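Local structure of pyridoxal phosphate homeostasis protein (3CPG) at residues A[17-21]-A[59-63]; A[28-32]-A[263-267]. The protein probably binds pyridoxal 5'-phosphate and takes part in the homeostasis of this cofactor, as a member of the YggS/PROSC family with a TIM-barrel fold. The contacts are given in a common frame with arbitrary orientation. Numbering follows the deposited sequence.

Contact 1 of 2, residues A[17-21]-A[59-63]; sequences IDDAR and RDIGE
Two helix N-termini meet here, each capped by an aspartate. Residues 17-18 are extended before helix 19-42, as are 59-60 before helix 61-69. The closest CA pair is Ile17-Gly62, 5.6 Å.

Each helix start is capped from within its own segment: Asp18 OD1 accepts from Arg21 N (2.7 Å), and in 59-63 the bonds are reciprocal, Glu63 N to Asp60 OD1 and Asp60 N to Glu63 OE1, each 2.8 Å, which defines a capping box; both aspartates use chi1 p.

Arg21 (chi1 t, chi2 p) donates to Glu63 OE2 from NE (3.2 Å) and NH2 (3.0 Å), a salt bridge at the guanidinium edge. Arg21 NH2 is also hydrogen-bonded to Phe268 O, and Glu63 OE1 forms a salt bridge with Lys10.

Ile17 (chi1 p) makes van der Waals contact with the first turn, CD1 against backbone Gly62 O (3.7 Å) and CG2 against Glu63 CG (3.9 Å). A CB on Gly62 would sit 3.1 Å from Ile17 CG2.

The lead-in to helix 19-42 thus rests on helix 61-69, whose Ile61 faces helix 80-96.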
ATOM      1  N   ILE A  17      19.580  13.687   7.722  1.00  7.02           N
ATOM      2  CA  ILE A  17      18.755  14.384   8.703  1.00  7.94           C
ATOM      3  C   ILE A  17      19.538  14.482  10.008  1.00  9.10           C
ATOM      4  O   ILE A  17      20.508  13.751  10.211  1.00  8.17           O
ATOM      5  CB  ILE A  17      17.416  13.644   8.956  1.00  7.62           C
ATOM      6  CG1 ILE A  17      17.677  12.203   9.396  1.00  9.32           C
ATOM      7  CG2 ILE A  17      16.576  13.663   7.692  1.00  9.54           C
ATOM      8  CD1 ILE A  17      16.406  11.434   9.733  1.00 11.55           C
ATOM      9  N   ASP A  18      19.132  15.388  10.891  1.00  9.13           N
ATOM     10  CA  ASP A  18      19.844  15.545  12.152  1.00  9.73           C
ATOM     11  C   ASP A  18      19.491  14.443  13.146  1.00  9.03           C
ATOM     12  O   ASP A  18      18.490  13.743  12.989  1.00  8.63           O
ATOM     13  CB  ASP A  18      19.580  16.930  12.755  1.00 11.58           C
ATOM     14  CG  ASP A  18      18.118  17.176  13.054  1.00 15.40           C
ATOM     15  OD1 ASP A  18      17.528  16.401  13.829  1.00 16.19           O
ATOM     16  OD2 ASP A  18      17.557  18.158  12.522  1.00 21.25           O
ATOM     17  N   ASP A  19      20.331  14.288  14.163  1.00  7.57           N
ATOM     18  CA  ASP A  19      20.134  13.254  15.172  1.00  7.66           C
ATOM     19  C   ASP A  19      18.757  13.253  15.822  1.00  7.92           C
ATOM     20  O   ASP A  19      18.142  12.194  15.974  1.00  8.57           O
ATOM     21  CB  ASP A  19      21.200  13.369  16.266  1.00  9.94           C
ATOM     22  CG  ASP A  19      22.594  13.062  15.761  1.00 11.93           C
ATOM     23  OD1 ASP A  19      22.721  12.482  14.662  1.00 12.85           O
ATOM     24  OD2 ASP A  19      23.565  13.391  16.477  1.00 12.29           O
ATOM     25  N   ALA A  20      18.274  14.429  16.211  1.00  7.44           N
ATOM     26  CA  ALA A  20      16.970  14.526  16.860  1.00  7.08           C
ATOM     27  C   ALA A  20      15.855  14.018  15.956  1.00  7.77           C
ATOM     28  O   ALA A  20      14.954  13.314  16.415  1.00  8.57           O
ATOM     29  CB  ALA A  20      16.690  15.968  17.281  1.00  9.42           C
ATOM     30  N   ARG A  21      15.917  14.376  14.676  1.00  7.76           N
ATOM     31  CA  ARG A  21      14.906  13.939  13.713  1.00  6.34           C
ATOM     32  C   ARG A  21      14.955  12.421  13.546  1.00  6.92           C
ATOM     33  O   ARG A  21      13.918  11.759  13.480  1.00  7.98           O
ATOM     34  CB  ARG A  21      15.134  14.602  12.354  1.00  5.61           C
ATOM     35  CG  ARG A  21      14.084  14.244  11.308  1.00  4.93           C
ATOM     36  CD  ARG A  21      12.739  14.870  11.640  1.00  7.38           C
ATOM     37  NE  ARG A  21      11.697  14.431  10.716  1.00  7.11           N
ATOM     38  CZ  ARG A  21      10.536  13.910  11.100  1.00  7.79           C
ATOM     39  NH1 ARG A  21      10.265  13.766  12.393  1.00  9.04           N
ATOM     40  NH2 ARG A  21       9.654  13.518  10.191  1.00  7.55           N
ATOM     41  N   ARG A  59       8.164  13.226   2.535  1.00  5.35           N
ATOM     42  CA  ARG A  59       9.343  12.957   3.354  1.00  7.09           C
ATOM     43  C   ARG A  59      10.546  12.782   2.434  1.00  7.12           C
ATOM     44  O   ARG A  59      10.404  12.282   1.320  1.00  6.42           O
ATOM     45  CB  ARG A  59       9.138  11.688   4.186  1.00  6.83           C
ATOM     46  CG  ARG A  59       7.792  11.613   4.889  1.00  6.50           C
ATOM     47  CD  ARG A  59       7.531  12.819   5.792  1.00  5.38           C
ATOM     48  NE  ARG A  59       6.174  12.754   6.336  1.00  7.06           N
ATOM     49  CZ  ARG A  59       5.676  13.586   7.247  1.00  9.22           C
ATOM     50  NH1 ARG A  59       6.417  14.569   7.742  1.00  8.89           N
ATOM     51  NH2 ARG A  59       4.423  13.432   7.659  1.00 10.33           N
ATOM     52  N   ASP A  60      11.729  13.197   2.885  1.00  6.45           N
ATOM     53  CA  ASP A  60      12.909  13.042   2.042  1.00  5.24           C
ATOM     54  C   ASP A  60      13.594  11.697   2.257  1.00  5.55           C
ATOM     55  O   ASP A  60      13.213  10.928   3.137  1.00  5.67           O
ATOM     56  CB  ASP A  60      13.914  14.190   2.249  1.00  4.76           C
ATOM     57  CG  ASP A  60      14.460  14.265   3.661  1.00  7.09           C
ATOM     58  OD1 ASP A  60      14.645  13.212   4.303  1.00  9.12           O
ATOM     59  OD2 ASP A  60      14.735  15.397   4.117  1.00  9.10           O
ATOM     60  N   ILE A  61      14.599  11.419   1.434  1.00  4.32           N
ATOM     61  CA  ILE A  61      15.335  10.160   1.505  1.00  4.86           C
ATOM     62  C   ILE A  61      15.915   9.883   2.889  1.00  5.21           C
ATOM     63  O   ILE A  61      15.875   8.749   3.372  1.00  5.41           O
ATOM     64  CB  ILE A  61      16.462  10.137   0.443  1.00  4.80           C
ATOM     65  CG1 ILE A  61      15.834  10.125  -0.952  1.00  6.02           C
ATOM     66  CG2 ILE A  61      17.358   8.919   0.634  1.00  6.66           C
ATOM     67  CD1 ILE A  61      16.836  10.071  -2.100  1.00  6.37           C
ATOM     68  N   GLY A  62      16.456  10.911   3.527  1.00  5.02           N
ATOM     69  CA  GLY A  62      17.021  10.717   4.850  1.00  5.28           C
ATOM     70  C   GLY A  62      15.966  10.251   5.837  1.00  4.79           C
ATOM     71  O   GLY A  62      16.202   9.343   6.637  1.00  5.60           O
ATOM     72  N   GLU A  63      14.796  10.881   5.782  1.00  5.33           N
ATOM     73  CA  GLU A  63      13.690  10.537   6.670  1.00  3.65           C
ATOM     74  C   GLU A  63      13.199   9.112   6.423  1.00  3.89           C
ATOM     75  O   GLU A  63      12.991   8.334   7.354  1.00  3.72           O
ATOM     76  CB  GLU A  63      12.524  11.508   6.456  1.00  4.51           C
ATOM     77  CG  GLU A  63      12.788  12.916   6.964  1.00  5.29           C
ATOM     78  CD  GLU A  63      11.637  13.864   6.672  1.00  6.39           C
ATOM     79  OE1 GLU A  63      11.446  14.229   5.493  1.00  7.99           O
ATOM     80  OE2 GLU A  63      10.917  14.237   7.622  1.00 10.41           O
TER

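Contact 2 of 2, residues A[28-32]-A[263-267]; sequences GVHRV and VGTAI. With ACT (acetate ion), chain B.
The Gly-Thr loop after strand 260-263 of the TIM barrel packs on helix 19-42 and holds an acetate ion on backbone amides and threonine hydroxyls, consistent with a place for the PLP phosphate, as in relatives, though no PLP is present. Residues 28-32 are regular helix. Val263 is extended; residues 265-267 have helical phi/psi and turn back, with Ile267 N bonded to Gly264 O at 3.0 Å.

Gly28 and Ile267 are the closest CA pair, 4.2 Å, and a CB on Gly28 would clash with Ile267 O. Val32 (chi1 t) makes its closest approach to three residues through CG2: Ala266 CB at 3.5 Å, Ile267 CG1 at 4.0 Å and Val263 CG1 at 4.1 Å. Val32 and Val263 also touch Leu52 of strand 51-55, the helix-on-strand layering of a barrel wall. Val29 CG2 meets Ile267 CG2 at 3.9 Å.

A water bridges Arg31 NE (2.9 Å) and Ala266 O (2.7 Å). The acetate, probably from the crystallisation liquor, accepts from Gly264 N at OXT and Thr265 N at O (each 2.9 Å), from Thr265 OG1 at O (3.3 Å), and is hydrogen-bonded to Thr247 OG1.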
ATOM      1  N   GLY A  28       8.921   6.744  16.443  1.00  8.02           N
ATOM      2  CA  GLY A  28       7.636   6.670  15.766  1.00  7.39           C
ATOM      3  C   GLY A  28       7.393   5.280  15.212  1.00  7.10           C
ATOM      4  O   GLY A  28       6.311   4.708  15.386  1.00  7.71           O
ATOM      5  N   VAL A  29       8.400   4.730  14.538  1.00  5.71           N
ATOM      6  CA  VAL A  29       8.293   3.394  13.965  1.00  6.16           C
ATOM      7  C   VAL A  29       8.113   2.358  15.064  1.00  7.05           C
ATOM      8  O   VAL A  29       7.285   1.460  14.952  1.00  7.29           O
ATOM      9  CB  VAL A  29       9.554   3.014  13.154  1.00  5.04           C
ATOM     10  CG1 VAL A  29       9.482   1.546  12.741  1.00  5.71           C
ATOM     11  CG2 VAL A  29       9.669   3.891  11.924  1.00  5.50           C
ATOM     12  N   HIS A  30       8.894   2.480  16.131  1.00  7.38           N
ATOM     13  CA  HIS A  30       8.793   1.528  17.224  1.00  8.13           C
ATOM     14  C   HIS A  30       7.423   1.574  17.894  1.00  8.36           C
ATOM     15  O   HIS A  30       6.860   0.530  18.217  1.00  9.35           O
ATOM     16  CB  HIS A  30       9.913   1.776  18.239  1.00  9.54           C
ATOM     17  CG  HIS A  30      11.276   1.444  17.714  1.00 11.17           C
ATOM     18  ND1 HIS A  30      12.437   1.799  18.366  1.00 14.07           N
ATOM     19  CD2 HIS A  30      11.660   0.768  16.605  1.00 12.74           C
ATOM     20  CE1 HIS A  30      13.477   1.355  17.683  1.00 13.06           C
ATOM     21  NE2 HIS A  30      13.033   0.725  16.610  1.00 12.54           N
ATOM     22  N   ARG A  31       6.880   2.775  18.093  1.00  8.38           N
ATOM     23  CA  ARG A  31       5.562   2.907  18.719  1.00 10.14           C
ATOM     24  C   ARG A  31       4.491   2.261  17.844  1.00 10.10           C
ATOM     25  O   ARG A  31       3.595   1.578  18.339  1.00 10.19           O
ATOM     26  CB  ARG A  31       5.194   4.380  18.941  1.00 12.71           C
ATOM     27  CG  ARG A  31       5.796   5.013  20.183  1.00 19.05           C
ATOM     28  CD  ARG A  31       5.028   6.271  20.572  1.00 21.29           C
ATOM     29  NE  ARG A  31       5.125   7.319  19.560  1.00 26.00           N
ATOM     30  CZ  ARG A  31       6.196   8.084  19.378  1.00 26.00           C
ATOM     31  NH1 ARG A  31       7.266   7.922  20.144  1.00 27.63           N
ATOM     32  NH2 ARG A  31       6.197   9.014  18.433  1.00 26.12           N
ATOM     33  N   VAL A  32       4.589   2.487  16.540  1.00  8.95           N
ATOM     34  CA  VAL A  32       3.631   1.924  15.597  1.00  7.39           C
ATOM     35  C   VAL A  32       3.738   0.406  15.554  1.00  8.09           C
ATOM     36  O   VAL A  32       2.723  -0.288  15.515  1.00  7.73           O
ATOM     37  CB  VAL A  32       3.844   2.496  14.174  1.00  5.66           C
ATOM     38  CG1 VAL A  32       3.003   1.719  13.159  1.00  5.94           C
ATOM     39  CG2 VAL A  32       3.451   3.972  14.151  1.00  6.03           C
ATOM     40  N   VAL A 263       0.785   3.801   7.283  1.00  5.38           N
ATOM     41  CA  VAL A 263       0.994   4.810   8.311  1.00  4.43           C
ATOM     42  C   VAL A 263       1.953   5.936   7.937  1.00  5.50           C
ATOM     43  O   VAL A 263       3.083   5.698   7.504  1.00  5.02           O
ATOM     44  CB  VAL A 263       1.498   4.137   9.609  1.00  5.16           C
ATOM     45  CG1 VAL A 263       1.547   5.146  10.744  1.00  8.13           C
ATOM     46  CG2 VAL A 263       0.586   2.965   9.969  1.00  7.37           C
ATOM     47  N   GLY A 264       1.489   7.167   8.123  1.00  6.22           N
ATOM     48  CA  GLY A 264       2.304   8.328   7.825  1.00  6.78           C
ATOM     49  C   GLY A 264       2.606   9.141   9.071  1.00  7.90           C
ATOM     50  O   GLY A 264       3.718   9.103   9.593  1.00  7.41           O
ATOM     51  N   THR A 265       1.598   9.858   9.560  1.00  7.76           N
ATOM     52  CA  THR A 265       1.741  10.719  10.731  1.00  9.60           C
ATOM     53  C   THR A 265       2.306  10.067  11.996  1.00  8.55           C
ATOM     54  O   THR A 265       3.162  10.651  12.667  1.00  7.69           O
ATOM     55  CB  THR A 265       0.392  11.381  11.074  1.00 11.17           C
ATOM     56  OG1 THR A 265      -0.083  12.095   9.928  1.00 16.56           O
ATOM     57  CG2 THR A 265       0.546  12.350  12.227  1.00 14.42           C
ATOM     58  N   ALA A 266       1.840   8.868  12.328  1.00  7.58           N
ATOM     59  CA  ALA A 266       2.321   8.198  13.531  1.00  7.80           C
ATOM     60  C   ALA A 266       3.821   7.920  13.474  1.00  8.09           C
ATOM     61  O   ALA A 266       4.463   7.717  14.506  1.00 10.24           O
ATOM     62  CB  ALA A 266       1.555   6.899  13.755  1.00  8.80           C
ATOM     63  N   ILE A 267       4.374   7.915  12.265  1.00  8.21           N
ATOM     64  CA  ILE A 267       5.798   7.660  12.077  1.00  7.33           C
ATOM     65  C   ILE A 267       6.607   8.940  11.926  1.00  6.81           C
ATOM     66  O   ILE A 267       7.592   9.156  12.639  1.00  8.08           O
ATOM     67  CB  ILE A 267       6.055   6.797  10.815  1.00  5.55           C
ATOM     68  CG1 ILE A 267       5.540   5.373  11.039  1.00  6.76           C
ATOM     69  CG2 ILE A 267       7.552   6.787  10.477  1.00  5.87           C
ATOM     70  CD1 ILE A 267       5.621   4.496   9.810  1.00  6.30           C
TER
HETATM   71  C   ACT B 301      -1.631   8.795   8.350  1.00 11.27           C
HETATM   72  O   ACT B 301      -0.763   9.567   7.984  1.00 11.57           O
HETATM   73  OXT ACT B 301      -1.335   7.662   8.694  1.00  8.36           O
HETATM   74  CH3 ACT B 301      -3.072   9.242   8.376  1.00 13.68           C
HETATM   75  O   HOH W   1       3.655   7.673  17.035  1.00 21.35           O

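Overall arrangement
From the N terminus, the chain reaches 17-21, then runs along helix 19-42 through 28-32, the first segment of contact 2. Strand 51-55 follows, and contact 1 closes at 59-63, a loop of 37 intervening residues. Contact 2 closes at 263-267, after 230 intervening residues that include most of the barrel strands. Since 28-32 falls inside the loop of contact 1 and 263-267 beyond it, the two closures cross. Helix 19-42 is common to both: contact 1 ties its start to helix 61-69, contact 2 its middle to the loop after strand 260-263, which pairs with strand 51-55. Their centres lie about 14 Å apart and their nearest atoms about 5 Å, so the two contacts do not touch.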